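Local coordinates for protein acylneuraminate lyase (Mycoplasma synoviae, PDB 4N4P) that is a TIM-barrel protein of the dihydrodipicolinate synthetase family, assembled here from four chains, at residues 150-155 with 181-186. Residues are numbered along the deposited sequence; the frame is centred on the assembly and turned at random.
Sequences STDQFG and SKYPDK
The ring of Tyr183 reaches across to helix 151-158 with the carbonyl oxygen of Thr151 at its edge, close to the ring plane, while Lys182, its own neighbour in sequence, lays CG over one face, offset toward the rim and 3.5 Å above the plane. Gly155 meets the phenol end obliquely, its CA 3.4 Å from Tyr183 CZ and 3.0 Å from Tyr183 OH. This is a worked example of a tyrosine tying itself to the first turn of a neighbouring helix. Tyr183 OH donates to Thr151 O over 2.8 Å, approaching from above the carbonyl plane, 35° out of it, with a C=O...donor angle of 131°. The same oxygen also receives a weak bond from Gly155 N. Because Gly155 has no side chain, the hydroxyl can come right up to the helix backbone there. Thr151 CG2, anti to the backbone N, packs 3.9 Å from Tyr183 CE2 and also touches Lys182 CB. Farther out, the Asp152 and Lys182 side chains cross at about a right angle, Asp152 OD1 lying 3.6 Å from Lys182 CE. Lys182 NZ stays 4.2 Å from Asp152 OD1, too far for a salt bridge, though the opposite charges probably attract. Ser150 caps the helix, its OG accepting from Gln153 N. Tyr183 leaves helix 173-182 and opens a type I turn into strand 187-190, so the contact joins the start of one outer barrel helix to the end of the next, where Thr151 also packs on Arg178 and Leu179.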
loop_
_atom_site.group_PDB
_atom_site.type_symbol
_atom_site.label_atom_id
_atom_site.label_comp_id
_atom_site.label_asym_id
_atom_site.label_seq_id
_atom_site.Cartn_x
_atom_site.Cartn_y
_atom_site.Cartn_z
ATOM N N SER A 150 6.741 -10.265 -12.433
ATOM C CA SER A 150 6.356 -11.662 -12.587
ATOM C C SER A 150 7.580 -12.566 -12.451
ATOM O O SER A 150 8.723 -12.123 -12.653
ATOM C CB SER A 150 5.660 -11.894 -13.933
ATOM O OG SER A 150 6.600 -12.164 -14.952
ATOM N N THR A 151 7.334 -13.825 -12.099
ATOM C CA THR A 151 8.383 -14.835 -12.039
ATOM C C THR A 151 9.096 -14.973 -13.384
ATOM O O THR A 151 10.327 -15.102 -13.434
ATOM C CB THR A 151 7.813 -16.199 -11.605
ATOM O OG1 THR A 151 7.015 -16.013 -10.434
ATOM C CG2 THR A 151 8.940 -17.185 -11.287
ATOM N N ASP A 152 8.318 -14.931 -14.467
ATOM C CA ASP A 152 8.862 -15.090 -15.815
ATOM C C ASP A 152 9.708 -13.891 -16.238
ATOM O O ASP A 152 10.734 -14.051 -16.907
ATOM C CB ASP A 152 7.744 -15.356 -16.836
ATOM C CG ASP A 152 7.154 -16.765 -16.723
ATOM O OD1 ASP A 152 7.726 -17.634 -16.027
ATOM O OD2 ASP A 152 6.101 -17.007 -17.350
ATOM N N GLN A 153 9.289 -12.698 -15.829
ATOM C CA GLN A 153 9.968 -11.465 -16.210
ATOM C C GLN A 153 11.320 -11.384 -15.501
ATOM O O GLN A 153 12.311 -10.930 -16.074
ATOM C CB GLN A 153 9.101 -10.278 -15.809
ATOM C CG GLN A 153 9.153 -9.085 -16.741
ATOM C CD GLN A 153 8.237 -7.966 -16.265
ATOM O OE1 GLN A 153 7.237 -8.214 -15.574
ATOM N NE2 GLN A 153 8.570 -6.730 -16.628
ATOM N N PHE A 154 11.359 -11.847 -14.249
ATOM C CA PHE A 154 12.594 -11.862 -13.492
ATOM C C PHE A 154 13.608 -12.826 -14.109
ATOM O O PHE A 154 14.814 -12.604 -14.035
ATOM C CB PHE A 154 12.317 -12.210 -12.033
ATOM C CG PHE A 154 13.472 -11.975 -11.141
ATOM C CD1 PHE A 154 13.905 -10.680 -10.871
ATOM C CD2 PHE A 154 14.134 -13.037 -10.566
ATOM C CE1 PHE A 154 14.986 -10.456 -10.034
ATOM C CE2 PHE A 154 15.226 -12.821 -9.710
ATOM C CZ PHE A 154 15.645 -11.533 -9.446
ATOM N N GLY A 155 13.102 -13.878 -14.748
ATOM C CA GLY A 155 13.946 -14.861 -15.412
ATOM C C GLY A 155 14.734 -14.294 -16.562
ATOM O O GLY A 155 15.826 -14.780 -16.864
ATOM N N SER A 181 10.936 -22.918 -7.685
ATOM C CA SER A 181 10.292 -23.901 -8.552
ATOM C C SER A 181 10.776 -23.727 -10.002
ATOM O O SER A 181 11.116 -24.711 -10.668
ATOM C CB SER A 181 8.768 -23.757 -8.492
ATOM O OG SER A 181 8.159 -24.773 -9.284
ATOM N N LYS A 182 10.832 -22.483 -10.461
ATOM C CA LYS A 182 11.076 -22.201 -11.890
ATOM C C LYS A 182 12.558 -22.268 -12.261
ATOM O O LYS A 182 12.910 -22.632 -13.408
ATOM C CB LYS A 182 10.437 -20.870 -12.295
ATOM C CG LYS A 182 10.560 -20.503 -13.781
ATOM C CD LYS A 182 9.534 -21.257 -14.664
ATOM C CE LYS A 182 9.550 -20.715 -16.100
ATOM N NZ LYS A 182 8.748 -21.574 -17.029
ATOM N N TYR A 183 13.427 -21.941 -11.306
ATOM C CA TYR A 183 14.856 -21.774 -11.611
ATOM C C TYR A 183 15.753 -22.648 -10.723
ATOM O O TYR A 183 16.579 -22.136 -9.972
ATOM C CB TYR A 183 15.256 -20.283 -11.519
ATOM C CG TYR A 183 14.396 -19.390 -12.398
ATOM C CD1 TYR A 183 14.584 -19.346 -13.795
ATOM C CD2 TYR A 183 13.387 -18.605 -11.844
ATOM C CE1 TYR A 183 13.762 -18.537 -14.600
ATOM C CE2 TYR A 183 12.578 -17.802 -12.627
ATOM C CZ TYR A 183 12.774 -17.776 -14.006
ATOM O OH TYR A 183 11.954 -16.971 -14.773
ATOM N N PRO A 184 15.615 -23.977 -10.824
ATOM C CA PRO A 184 16.375 -24.858 -9.928
ATOM C C PRO A 184 17.898 -24.795 -10.115
ATOM O O PRO A 184 18.634 -25.137 -9.189
ATOM C CB PRO A 184 15.855 -26.263 -10.289
ATOM C CG PRO A 184 15.370 -26.123 -11.711
ATOM C CD PRO A 184 14.781 -24.739 -11.779
ATOM N N ASP A 185 18.372 -24.355 -11.278
ATOM C CA ASP A 185 19.828 -24.251 -11.473
ATOM C C ASP A 185 20.373 -22.828 -11.328
ATOM O O ASP A 185 21.512 -22.534 -11.723
ATOM C CB ASP A 185 20.263 -24.895 -12.801
ATOM C CG ASP A 185 21.718 -25.415 -12.764
ATOM O OD1 ASP A 185 22.209 -25.824 -13.843
ATOM O OD2 ASP A 185 22.374 -25.434 -11.671
ATOM N N LYS A 186 19.549 -21.933 -10.785
ATOM C CA LYS A 186 20.042 -20.626 -10.421
ATOM C C LYS A 186 20.243 -20.639 -8.905
ATOM O O LYS A 186 19.582 -21.407 -8.181
ATOM C CB LYS A 186 19.100 -19.490 -10.854
ATOM C CG LYS A 186 18.982 -19.304 -12.375
ATOM C CD LYS A 186 20.257 -18.703 -12.984
ATOM C CE LYS A 186 20.159 -18.720 -14.509
ATOM N NZ LYS A 186 21.335 -18.128 -15.212
#